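Local coordinates for protein threonine synthase (Brucella melitensis bv. 1, PDB 4F4F) that probably catalyses the pyridoxal-phosphate-dependent conversion of O-phospho-L-homoserine and water to L-threonine and phosphate, the last step of threonine biosynthesis, at residues L18-A23 / I227-I232; A23-L28 / D129-Q134; G151-A156 / T163-L168; F169-V174 / F448-N453; L193-N198 / K456-Y461. One frame throughout, in Å; residues are numbered along the deposited sequence.

Contact 1 (L18-A23 / I227-I232)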
# COMPACT_ATOMS: atom_id res chain seq x y z
N LEU A 18 17.37 -3.43 13.83
CA LEU A 18 17.17 -1.99 13.93
C LEU A 18 16.01 -1.59 14.85
O LEU A 18 15.05 -2.33 15.01
CB LEU A 18 16.92 -1.40 12.53
CG LEU A 18 18.02 -1.48 11.45
CD1 LEU A 18 17.47 -0.90 10.15
CD2 LEU A 18 19.29 -0.79 11.90
N GLY A 19 16.08 -0.38 15.42
CA GLY A 19 14.93 0.24 16.04
C GLY A 19 13.95 0.76 14.97
O GLY A 19 14.23 0.74 13.76
N PHE A 20 12.78 1.20 15.41
CA PHE A 20 11.77 1.71 14.49
C PHE A 20 12.27 2.82 13.56
O PHE A 20 12.08 2.74 12.37
CB PHE A 20 10.56 2.27 15.26
CG PHE A 20 9.53 2.89 14.36
CD1 PHE A 20 8.77 2.07 13.52
CD2 PHE A 20 9.36 4.25 14.31
CE1 PHE A 20 7.84 2.62 12.67
CE2 PHE A 20 8.43 4.81 13.46
CZ PHE A 20 7.68 3.98 12.63
N SER A 21 12.89 3.87 14.11
CA SER A 21 13.27 5.01 13.33
C SER A 21 14.21 4.62 12.23
O SER A 21 14.04 5.00 11.07
CB SER A 21 13.91 6.07 14.22
OG SER A 21 12.93 6.59 15.08
N ASP A 22 15.22 3.84 12.58
CA ASP A 22 16.16 3.35 11.59
C ASP A 22 15.49 2.46 10.57
O ASP A 22 15.77 2.58 9.39
CB ASP A 22 17.31 2.61 12.28
CG ASP A 22 18.29 3.54 12.91
OD1 ASP A 22 18.42 4.64 12.39
OD2 ASP A 22 18.91 3.20 13.94
N ALA A 23 14.60 1.56 11.02
CA ALA A 23 13.90 0.71 10.07
C ALA A 23 13.12 1.57 9.09
O ALA A 23 13.04 1.24 7.91
CB ALA A 23 12.98 -0.28 10.77
N ILE A 227 7.82 -1.57 -0.24
CA ILE A 227 8.48 -2.48 0.73
C ILE A 227 8.97 -1.89 2.07
O ILE A 227 9.41 -2.64 2.95
CB ILE A 227 9.60 -3.34 0.06
CG1 ILE A 227 10.78 -2.50 -0.48
CG2 ILE A 227 9.01 -4.21 -1.05
CD1 ILE A 227 11.70 -1.94 0.60
N ASN A 228 8.89 -0.57 2.26
CA ASN A 228 9.25 -0.01 3.56
C ASN A 228 8.21 -0.49 4.57
O ASN A 228 7.03 -0.54 4.25
CB ASN A 228 9.25 1.52 3.50
CG ASN A 228 9.95 2.15 4.72
OD1 ASN A 228 9.55 1.94 5.91
ND2 ASN A 228 10.98 2.90 4.46
N TRP A 229 8.66 -0.89 5.74
CA TRP A 229 7.79 -1.29 6.84
C TRP A 229 6.70 -0.23 7.11
O TRP A 229 5.61 -0.59 7.45
CB TRP A 229 8.61 -1.62 8.08
CG TRP A 229 7.76 -1.85 9.28
CD1 TRP A 229 7.65 -1.04 10.42
CD2 TRP A 229 6.77 -2.93 9.48
NE1 TRP A 229 6.70 -1.55 11.27
CE2 TRP A 229 6.16 -2.70 10.78
CE3 TRP A 229 6.37 -4.04 8.72
CZ2 TRP A 229 5.18 -3.53 11.27
CZ3 TRP A 229 5.40 -4.88 9.25
CH2 TRP A 229 4.81 -4.62 10.48
N ALA A 230 6.95 1.08 6.87
CA ALA A 230 5.93 2.12 7.20
C ALA A 230 4.87 2.31 6.11
O ALA A 230 3.84 2.97 6.34
CB ALA A 230 6.60 3.44 7.56
N ARG A 231 5.06 1.72 4.94
CA ARG A 231 3.92 1.58 4.03
C ARG A 231 2.98 0.50 4.49
O ARG A 231 1.82 0.45 4.06
CB ARG A 231 4.36 1.25 2.58
CG ARG A 231 4.91 2.43 1.82
CD ARG A 231 3.81 3.32 1.24
NE ARG A 231 3.18 2.67 0.11
CZ ARG A 231 3.66 2.67 -1.14
NH1 ARG A 231 4.77 3.34 -1.45
NH2 ARG A 231 3.03 1.99 -2.10
N ILE A 232 3.49 -0.44 5.29
CA ILE A 232 2.61 -1.53 5.71
C ILE A 232 1.99 -1.24 7.07
O ILE A 232 0.80 -1.35 7.24
CB ILE A 232 3.35 -2.86 5.77
CG1 ILE A 232 3.77 -3.26 4.34
CG2 ILE A 232 2.45 -3.94 6.41
CD1 ILE A 232 4.49 -4.60 4.31
O HOH W 1 11.64 -0.74 6.25

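Contact 2 (A23-L28 / D129-Q134)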
# COMPACT_ATOMS: atom_id res chain seq x y z
N ALA A 23 14.60 1.56 11.02
CA ALA A 23 13.90 0.71 10.07
C ALA A 23 13.12 1.57 9.09
O ALA A 23 13.04 1.24 7.91
CB ALA A 23 12.98 -0.28 10.77
N LEU A 24 12.55 2.68 9.58
CA LEU A 24 11.80 3.60 8.74
C LEU A 24 12.69 4.23 7.66
O LEU A 24 12.26 4.40 6.54
CB LEU A 24 11.13 4.70 9.59
CG LEU A 24 10.26 5.73 8.85
CD1 LEU A 24 9.22 6.36 9.76
CD2 LEU A 24 11.12 6.80 8.21
N LEU A 25 13.92 4.58 8.00
CA LEU A 25 14.83 5.25 7.07
C LEU A 25 15.65 4.27 6.24
O LEU A 25 16.00 4.55 5.09
CB LEU A 25 15.80 6.12 7.85
CG LEU A 25 15.19 7.33 8.56
CD1 LEU A 25 16.25 8.01 9.40
CD2 LEU A 25 14.57 8.30 7.55
N ALA A 26 16.00 3.13 6.84
CA ALA A 26 16.74 2.11 6.13
C ALA A 26 15.97 1.64 4.88
O ALA A 26 16.57 1.48 3.82
CB ALA A 26 17.07 0.94 7.05
N GLY A 27 14.65 1.44 4.99
CA GLY A 27 13.87 0.84 3.89
C GLY A 27 14.20 -0.66 3.72
O GLY A 27 13.95 -1.46 4.64
N LEU A 28 14.74 -1.05 2.56
CA LEU A 28 15.25 -2.42 2.30
C LEU A 28 16.52 -2.79 3.08
O LEU A 28 17.46 -2.01 3.10
CB LEU A 28 15.64 -2.54 0.85
CG LEU A 28 16.02 -3.94 0.36
CD1 LEU A 28 14.78 -4.77 -0.01
CD2 LEU A 28 16.93 -3.84 -0.84
N ASP A 129 9.20 12.80 8.56
CA ASP A 129 9.55 14.21 8.82
C ASP A 129 10.06 14.39 10.26
O ASP A 129 11.03 15.11 10.52
CB ASP A 129 8.32 15.08 8.58
CG ASP A 129 8.64 16.42 7.97
OD1 ASP A 129 9.49 16.52 7.07
OD2 ASP A 129 7.94 17.37 8.34
N TYR A 130 9.43 13.68 11.18
CA TYR A 130 9.75 13.74 12.59
C TYR A 130 11.11 13.08 12.85
O TYR A 130 11.96 13.65 13.54
CB TYR A 130 8.65 13.10 13.46
CG TYR A 130 9.03 13.11 14.91
CD1 TYR A 130 9.74 12.04 15.45
CD2 TYR A 130 8.76 14.21 15.72
CE1 TYR A 130 10.13 12.05 16.78
CE2 TYR A 130 9.16 14.23 17.06
CZ TYR A 130 9.85 13.14 17.57
OH TYR A 130 10.29 13.11 18.88
N VAL A 131 11.31 11.88 12.29
CA VAL A 131 12.59 11.18 12.48
C VAL A 131 13.78 11.97 11.92
O VAL A 131 14.84 12.08 12.57
CB VAL A 131 12.53 9.76 11.88
CG1 VAL A 131 13.93 9.17 11.80
CG2 VAL A 131 11.53 8.90 12.65
N LEU A 132 13.62 12.52 10.71
CA LEU A 132 14.63 13.36 10.08
C LEU A 132 14.96 14.59 10.95
O LEU A 132 16.11 14.85 11.22
CB LEU A 132 14.18 13.81 8.68
CG LEU A 132 14.08 12.72 7.59
CD1 LEU A 132 13.37 13.27 6.34
CD2 LEU A 132 15.46 12.17 7.21
N ALA A 133 13.94 15.32 11.39
CA ALA A 133 14.14 16.48 12.28
C ALA A 133 14.93 16.09 13.51
O ALA A 133 15.85 16.82 13.91
CB ALA A 133 12.81 17.10 12.73
N GLN A 134 14.56 14.97 14.13
CA GLN A 134 15.22 14.56 15.37
C GLN A 134 16.70 14.28 15.16
O GLN A 134 17.48 14.41 16.11
CB GLN A 134 14.54 13.34 16.03
CG GLN A 134 13.20 13.67 16.72
CD GLN A 134 13.27 14.69 17.86
OE1 GLN A 134 12.61 15.78 17.83
NE2 GLN A 134 14.05 14.37 18.89

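Contact 3 (G151-A156 / T163-L168)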
# COMPACT_ATOMS: atom_id res chain seq x y z
N GLY A 151 0.81 10.46 -7.19
CA GLY A 151 -0.17 11.31 -6.57
C GLY A 151 -0.26 11.15 -5.06
O GLY A 151 -0.20 12.15 -4.29
N ALA A 152 -0.39 9.91 -4.64
CA ALA A 152 -0.45 9.59 -3.22
C ALA A 152 0.79 10.07 -2.52
O ALA A 152 0.71 10.63 -1.45
CB ALA A 152 -0.61 8.09 -3.03
N ALA A 153 1.94 9.88 -3.14
CA ALA A 153 3.22 10.30 -2.53
C ALA A 153 3.31 11.82 -2.41
O ALA A 153 3.71 12.36 -1.37
CB ALA A 153 4.43 9.75 -3.33
N ILE A 154 2.96 12.52 -3.49
CA ILE A 154 3.03 13.98 -3.53
C ILE A 154 2.06 14.65 -2.56
O ILE A 154 2.40 15.64 -1.89
CB ILE A 154 2.83 14.46 -4.96
CG1 ILE A 154 4.16 14.39 -5.71
CG2 ILE A 154 2.25 15.88 -5.01
CD1 ILE A 154 3.99 14.51 -7.21
N GLU A 155 0.86 14.09 -2.44
CA GLU A 155 -0.08 14.60 -1.45
C GLU A 155 0.31 14.34 0.00
O GLU A 155 -0.16 15.05 0.90
CB GLU A 155 -1.51 14.09 -1.71
CG GLU A 155 -2.23 14.90 -2.77
CD GLU A 155 -2.53 16.34 -2.34
OE1 GLU A 155 -2.94 16.59 -1.20
OE2 GLU A 155 -2.37 17.23 -3.15
N ALA A 156 1.13 13.32 0.24
CA ALA A 156 1.62 13.00 1.58
C ALA A 156 2.85 13.84 1.95
O ALA A 156 2.93 14.37 3.06
CB ALA A 156 1.95 11.51 1.68
N THR A 163 11.72 17.25 3.79
CA THR A 163 11.79 16.48 2.53
C THR A 163 11.43 17.36 1.34
O THR A 163 10.76 18.40 1.48
CB THR A 163 10.86 15.25 2.55
OG1 THR A 163 9.51 15.66 2.80
CG2 THR A 163 11.32 14.24 3.59
N ASP A 164 12.00 16.99 0.19
CA ASP A 164 11.63 17.49 -1.14
C ASP A 164 11.35 16.21 -1.93
O ASP A 164 12.09 15.20 -1.80
CB ASP A 164 12.76 18.30 -1.78
CG ASP A 164 13.08 19.57 -0.98
OD1 ASP A 164 12.26 20.49 -0.98
OD2 ASP A 164 14.14 19.62 -0.30
N ILE A 165 10.29 16.23 -2.72
CA ILE A 165 9.89 15.06 -3.45
C ILE A 165 9.90 15.30 -4.96
O ILE A 165 9.44 16.36 -5.44
CB ILE A 165 8.53 14.53 -2.94
CG1 ILE A 165 8.13 13.22 -3.66
CG2 ILE A 165 7.49 15.62 -3.10
CD1 ILE A 165 7.11 12.33 -2.99
N PHE A 166 10.48 14.35 -5.68
CA PHE A 166 10.58 14.37 -7.12
C PHE A 166 9.97 13.07 -7.65
O PHE A 166 10.42 11.97 -7.31
CB PHE A 166 12.06 14.48 -7.57
CG PHE A 166 12.78 15.66 -6.99
CD1 PHE A 166 13.14 15.67 -5.65
CD2 PHE A 166 13.07 16.77 -7.76
CE1 PHE A 166 13.78 16.78 -5.10
CE2 PHE A 166 13.70 17.87 -7.22
CZ PHE A 166 14.07 17.88 -5.90
N ILE A 167 8.92 13.21 -8.45
CA ILE A 167 8.26 12.07 -9.07
C ILE A 167 8.38 12.21 -10.58
O ILE A 167 7.99 13.26 -11.18
CB ILE A 167 6.79 12.02 -8.69
CG1 ILE A 167 6.60 11.78 -7.17
CG2 ILE A 167 6.09 10.95 -9.56
CD1 ILE A 167 7.13 10.46 -6.62
N LEU A 168 8.93 11.17 -11.19
CA LEU A 168 9.07 11.09 -12.61
C LEU A 168 7.89 10.26 -13.17
O LEU A 168 7.59 9.16 -12.67
CB LEU A 168 10.41 10.40 -12.95
CG LEU A 168 11.75 11.07 -12.63
CD1 LEU A 168 11.98 11.32 -11.15
CD2 LEU A 168 12.90 10.28 -13.21

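Contact 4 (F169-V174 / F448-N453)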
# COMPACT_ATOMS: atom_id res chain seq x y z
N PHE A 169 7.26 10.80 -14.21
CA PHE A 169 6.17 10.12 -14.90
C PHE A 169 6.28 10.36 -16.40
O PHE A 169 6.91 11.33 -16.83
CB PHE A 169 4.83 10.61 -14.38
CG PHE A 169 4.55 12.07 -14.60
CD1 PHE A 169 3.91 12.49 -15.74
CD2 PHE A 169 4.86 13.00 -13.62
CE1 PHE A 169 3.62 13.81 -15.94
CE2 PHE A 169 4.60 14.36 -13.84
CZ PHE A 169 3.99 14.75 -14.99
N PRO A 170 5.69 9.47 -17.21
CA PRO A 170 5.91 9.57 -18.65
C PRO A 170 5.08 10.68 -19.28
O PRO A 170 3.86 10.73 -19.10
CB PRO A 170 5.50 8.21 -19.17
CG PRO A 170 4.57 7.66 -18.14
CD PRO A 170 5.06 8.19 -16.83
N ASN A 171 5.75 11.55 -20.02
CA ASN A 171 5.12 12.68 -20.65
C ASN A 171 3.97 12.23 -21.56
O ASN A 171 4.13 11.33 -22.37
CB ASN A 171 6.17 13.49 -21.43
CG ASN A 171 5.59 14.72 -22.06
OD1 ASN A 171 5.41 14.81 -23.28
ND2 ASN A 171 5.30 15.69 -21.24
N GLY A 172 2.81 12.83 -21.36
CA GLY A 172 1.65 12.57 -22.19
C GLY A 172 0.98 11.23 -22.02
O GLY A 172 -0.01 10.94 -22.71
N ARG A 173 1.49 10.41 -21.10
CA ARG A 173 1.02 9.05 -20.96
C ARG A 173 0.32 8.76 -19.61
O ARG A 173 -0.06 7.63 -19.35
CB ARG A 173 2.17 8.07 -21.23
CG ARG A 173 2.25 7.66 -22.68
CD ARG A 173 3.07 6.38 -22.86
NE ARG A 173 4.45 6.77 -23.05
CZ ARG A 173 5.00 7.06 -24.23
NH1 ARG A 173 6.28 7.46 -24.29
NH2 ARG A 173 4.30 6.97 -25.35
N VAL A 174 0.11 9.78 -18.79
CA VAL A 174 -0.66 9.64 -17.55
C VAL A 174 -2.10 10.13 -17.78
O VAL A 174 -2.34 11.11 -18.50
CB VAL A 174 0.02 10.42 -16.40
CG1 VAL A 174 -0.75 10.30 -15.08
CG2 VAL A 174 1.46 9.89 -16.23
N PHE A 448 4.67 21.49 -13.81
CA PHE A 448 5.59 20.38 -13.96
C PHE A 448 6.67 20.73 -14.97
O PHE A 448 6.49 21.64 -15.78
CB PHE A 448 4.84 19.11 -14.36
CG PHE A 448 4.10 19.19 -15.68
CD1 PHE A 448 2.78 19.60 -15.72
CD2 PHE A 448 4.69 18.78 -16.86
CE1 PHE A 448 2.09 19.65 -16.92
CE2 PHE A 448 4.01 18.81 -18.06
CZ PHE A 448 2.70 19.26 -18.10
N THR A 449 7.78 20.01 -14.93
CA THR A 449 8.89 20.32 -15.79
C THR A 449 9.10 19.15 -16.71
O THR A 449 9.25 18.01 -16.24
CB THR A 449 10.15 20.56 -14.97
OG1 THR A 449 9.92 21.62 -14.05
CG2 THR A 449 11.35 20.91 -15.88
N VAL A 450 9.13 19.43 -18.01
CA VAL A 450 9.44 18.41 -19.02
C VAL A 450 10.95 18.23 -19.09
O VAL A 450 11.68 19.22 -19.28
CB VAL A 450 8.88 18.82 -20.39
CG1 VAL A 450 9.25 17.78 -21.46
CG2 VAL A 450 7.37 19.04 -20.30
N LEU A 451 11.43 17.00 -18.95
CA LEU A 451 12.87 16.68 -19.07
C LEU A 451 13.07 15.51 -20.00
O LEU A 451 12.26 14.59 -19.99
CB LEU A 451 13.51 16.31 -17.72
CG LEU A 451 13.44 17.35 -16.62
CD1 LEU A 451 13.95 16.74 -15.32
CD2 LEU A 451 14.25 18.56 -17.03
N HIS A 452 14.13 15.57 -20.81
CA HIS A 452 14.59 14.43 -21.57
C HIS A 452 15.03 13.28 -20.73
O HIS A 452 15.40 13.43 -19.55
CB HIS A 452 15.70 14.85 -22.57
CG HIS A 452 15.16 15.52 -23.82
ND1 HIS A 452 15.79 16.51 -24.44
CD2 HIS A 452 13.99 15.30 -24.53
CE1 HIS A 452 15.08 16.92 -25.51
NE2 HIS A 452 13.97 16.19 -25.57
N ASN A 453 15.00 12.10 -21.34
CA ASN A 453 15.24 10.83 -20.65
C ASN A 453 16.76 10.58 -20.57
O ASN A 453 17.32 9.84 -21.35
CB ASN A 453 14.51 9.73 -21.42
CG ASN A 453 14.84 8.33 -20.94
OD1 ASN A 453 15.23 8.11 -19.78
ND2 ASN A 453 14.64 7.35 -21.84

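Contact 5 (L193-N198 / K456-Y461)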
# COMPACT_ATOMS: atom_id res chain seq x y z
N LEU A 193 8.12 15.73 -12.57
CA LEU A 193 9.02 15.67 -13.68
C LEU A 193 8.40 14.79 -14.75
O LEU A 193 8.28 13.60 -14.56
CB LEU A 193 10.39 15.09 -13.23
CG LEU A 193 11.15 15.86 -12.16
CD1 LEU A 193 12.54 15.29 -11.88
CD2 LEU A 193 11.24 17.35 -12.53
N SER A 194 7.98 15.41 -15.86
CA SER A 194 7.35 14.75 -16.98
C SER A 194 8.46 14.37 -17.95
O SER A 194 8.96 15.20 -18.72
CB SER A 194 6.32 15.72 -17.59
OG SER A 194 5.57 15.17 -18.66
N ILE A 195 8.86 13.10 -17.92
CA ILE A 195 9.98 12.59 -18.71
C ILE A 195 9.52 12.28 -20.14
O ILE A 195 8.48 11.64 -20.35
CB ILE A 195 10.59 11.32 -18.04
CG1 ILE A 195 10.94 11.62 -16.55
CG2 ILE A 195 11.79 10.77 -18.85
CD1 ILE A 195 11.89 12.79 -16.35
N GLU A 196 10.30 12.72 -21.13
CA GLU A 196 10.05 12.38 -22.53
C GLU A 196 10.56 10.95 -22.76
O GLU A 196 11.64 10.72 -23.31
CB GLU A 196 10.65 13.45 -23.47
CG GLU A 196 10.15 14.87 -23.12
CD GLU A 196 9.96 15.83 -24.29
OE1 GLU A 196 8.99 15.64 -25.03
OE2 GLU A 196 10.78 16.78 -24.49
N GLY A 197 9.75 10.02 -22.26
CA GLY A 197 10.00 8.57 -22.29
C GLY A 197 8.82 7.86 -21.63
O GLY A 197 7.85 8.49 -21.20
N ASN A 198 8.88 6.52 -21.58
CA ASN A 198 7.78 5.74 -21.06
C ASN A 198 8.01 5.42 -19.59
O ASN A 198 9.00 5.88 -18.99
CB ASN A 198 7.54 4.47 -21.90
CG ASN A 198 8.76 3.60 -21.99
OD1 ASN A 198 9.58 3.55 -21.08
ND2 ASN A 198 8.89 2.90 -23.10
N LYS A 456 21.89 12.36 -16.29
CA LYS A 456 22.54 13.62 -15.88
C LYS A 456 21.58 14.83 -15.85
O LYS A 456 21.70 15.72 -15.00
CB LYS A 456 23.74 13.96 -16.81
N ILE A 457 20.65 14.90 -16.81
CA ILE A 457 19.66 15.98 -16.82
C ILE A 457 18.78 15.91 -15.55
O ILE A 457 18.59 16.91 -14.86
CB ILE A 457 18.79 15.95 -18.11
CG1 ILE A 457 19.65 16.31 -19.35
CG2 ILE A 457 17.58 16.87 -17.97
CD1 ILE A 457 18.91 16.22 -20.69
N VAL A 458 18.27 14.72 -15.23
CA VAL A 458 17.40 14.54 -14.07
C VAL A 458 18.20 14.81 -12.78
O VAL A 458 17.72 15.50 -11.88
CB VAL A 458 16.72 13.14 -14.06
CG1 VAL A 458 15.93 12.95 -12.78
CG2 VAL A 458 15.81 12.96 -15.27
N GLU A 459 19.45 14.32 -12.72
CA GLU A 459 20.22 14.50 -11.48
C GLU A 459 20.48 15.98 -11.27
O GLU A 459 20.41 16.45 -10.14
CB GLU A 459 21.55 13.75 -11.50
CG GLU A 459 21.42 12.26 -11.25
CD GLU A 459 22.76 11.54 -11.17
OE1 GLU A 459 23.78 12.19 -11.44
OE2 GLU A 459 22.80 10.34 -10.81
N GLU A 460 20.80 16.71 -12.34
CA GLU A 460 21.05 18.16 -12.24
C GLU A 460 19.80 18.90 -11.74
O GLU A 460 19.88 19.81 -10.92
CB GLU A 460 21.56 18.77 -13.59
N TYR A 461 18.64 18.51 -12.25
CA TYR A 461 17.39 19.15 -11.79
C TYR A 461 17.21 18.88 -10.30
O TYR A 461 16.95 19.80 -9.52
CB TYR A 461 16.14 18.69 -12.60
CG TYR A 461 14.89 19.40 -12.13
CD1 TYR A 461 14.25 18.99 -10.96
CD2 TYR A 461 14.36 20.51 -12.82
CE1 TYR A 461 13.15 19.66 -10.47
CE2 TYR A 461 13.22 21.17 -12.34
CZ TYR A 461 12.63 20.74 -11.16
OH TYR A 461 11.51 21.36 -10.63

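Contact 1 (L18-A23 / I227-I232)
F20 and W229 make the one apolar contact between helix 20-26 and the 227-232 segment, and they make it rim to rim: CE1 of F20 stands 4.3 Å from CD1 of W229, each atom lying near the plane of the other ring. With CG of F20 anti to the backbone N (chi1 176°), the phenyl group swings across to the indole, whose other neighbours include Y8, L36 and P37.

The polar part runs through water and the backbone. Water 1 donates to A23 O at 2.9 Å and accepts from W229 N at 3.0 Å, joining a helix carbonyl to an amide at the start of the short, weakly bonded helix 229-232.

N228 is the N-cap of that helix. Its OD1 accepts from A230 N over 2.9 Å in a nearly straight bond (174°), with the donor tilted 17° from the carbonyl plane. The other end of the same amide, ND2, bonds to L24 O.

The side chain of W229 lies about 12 Å from the bound pyridoxal phosphate. One side-chain amide and one water thus satisfy four backbone groups, A23 O, L24 O, W229 N and A230 N, and couple the N-terminal region to the cofactor-binding part of the chain.

Contact 2 (A23-L28 / D129-Q134)
L25 reaches V131 and L132 at once, one methyl to each, and this fork carries the packing of helix 20-26 on the end of helix 117-134. Its CG lies anti to the carbonyl carbon (chi1 -67°); from there CD1 continues extended (chi2 174°) and CD2 branches off beside it. CD1 meets CG1 of V131 at 3.5 Å, and CG of L25 is 3.9 Å from that same methyl, the two side chains lying alongside and pointing in opposite senses. The other branch, CD2, meets CD2 of L132 at 4.0 Å.

V131 splits its methyls between two leucines. With CG1 anti to its own backbone N (chi1 167°), that branch goes to L25, while CG2 faces CD1 of L24 at a looser 4.5 Å. L24 also packs on M127 and M128, extending the apolar strip back along helix 117-134.

No polar bond crosses between the two segments, although the backbone oxygen of L24 is held close by, by the side-chain amide of N228. Between the two helices themselves the hold comes from branched aliphatic side chains fitting together, so this contact depends on shape and on burying hydrocarbon.

Contact 3 (G151-A156 / T163-L168)
I154 lays its CG1-CD1 arm obliquely across I167, so that CD1 of I154 comes 3.8 Å from CG1 of I167 and 4.0 Å from its CB. The CA-CB bond of I154 does not aim at the strand. It is the arm, with CG1 anti to the carbonyl carbon (chi1 -84°) and extended at chi2 165°, that brings the terminal methyl there. The same side chain touches I165 more loosely, its CG1 standing 4.4 Å from CG2 of I165.

I165 and I167, two residues apart on the strand, both point at the helix, while F166 between them turns away. CD1 of I165 ends 3.7 Å from CB of A153 and 3.8 Å from A153 O. I167 reaches the same alanine methyl, CB of A153, with its own CD1, at 4.3 Å. The short A153 side chain thus meets the ends of two isoleucines, whereas I154 spans the flank of the pair.

This is the return half of a beta-alpha-beta unit, strand 139-144, helix 148-157 and strand 163-170. Helix segment 151-156 runs nearly antiparallel to strand segment 163-168, at 161° and 9.2 Å between their axes. I165 also touches I141 on one neighbouring strand and V190 on the other; A152 and A156 pack on helix 117-134, and F166 stacks on H191 on the opposite face of the sheet.

Contact 4 (F169-V174 / F448-N453)
F169 and F448 meet across the end of a parallel sheet of alpha/beta type, where strands 163-170 and 449-452 flank strand 190-196 without pairing with each other. CZ, the far corner of the F169 ring, lies 4.5 Å from CB of F448, which sits near the plane of that ring at its edge. Farther along, the amide of N171 and the side chain of V450 pass each other at a slant in a plain van der Waals contact.

The torsion of F169 explains its part: at chi1 63° the ring is placed so that CZ reaches CB of F448. Around that ring stand Q179, M182 and T183 of helix 176-183, and S194 of the intervening strand touches both phenylalanines.

That middle strand sets the spacing as well: F169 pairs through its backbone with L193 and I195, N171 pairs with I195, and T449 pairs with A192 and S194, so the two flanking segments are held one strand apart. Beyond the strand end the first segment reverses in a type II beta turn from P170 to R173, closed by the bond from R173 N to P170 O at 3.1 Å.

At the start of this turn, N171 has its CG anti to the backbone N, which turns the amide toward the middle strand and the strand beyond it. Its ND2 hydrogen-bonds to OG of S194, and the same ND2 of N171 stands 4.0 Å from CG2 of V450.

Contact 5 (L193-N198 / K456-Y461)
L193 puts its CG anti to the carbonyl carbon and stretches on with an extended second torsion, while Y461 holds CG anti to its backbone N (chi1 -178°); these two settings bring a leucine methyl over a tyrosine face. CD2 of L193 sits 3.8 Å from the centroid of the Y461 ring, 18° off the ring normal, a CH-pi contact displaced toward the rim. The closest ring atom of Y461 is CE1, 3.6 Å from CD2 of L193. The other leucine branch turns to V458, whose CG1 lies 4.2 Å from CD1 of L193.

V458 also receives I195. Its CG2 is 4.1 Å from CD1 of I195, and the two side chains cross at about a right angle. Thus the two valine methyls are shared between L193 and I195, successive residues on the helix-facing side of the strand.

The contact seats helix 455-465 on the parallel sheet of this PLP-enzyme fold. Chain order puts edge strand 449-452 just before the helix, which doubles back, its 456-461 part running at 167° to strand segment 193-196, nearly antiparallel. Strand 190-196 is next to that edge strand, with S194 bonded through its backbone to T449 and L451.

Outside the pair of segments, M209 of helix 199-211 packs on V458, and C202 and L205 of that helix press on I195. F166 of the neighbouring strand 163-170 touches the Y461 side chain, H465 stacks on the ring, and the Y461 hydroxyl is tied by a hydrogen bond to ND1 of H191.

How the contacts relate
Contacts 1 and 2 form one cluster, about 8 Å between centres, sharing A23 and helix 20-26. Along the chain contacts 2 and 3 are nested inside the loop that contact 1 closes, contact 2 closing before contact 3 opens. Contacts 3, 4 and 5 all reach the parallel sheet; the segments of contacts 3 and 4 adjoin on strand 163-170. Contacts 4 and 5 alternate along the chain, about 8 Å between centres, with contact 3 about 15 Å from each centre. Helix 117-134 bridges the clusters, L132 CD1 packing 3.6 Å from T163 CG2. N- and C-terminal segments thus both pack on the pyridoxal-phosphate-dependent enzyme family region, contacts 2, 4 and 5 away from the cofactor site.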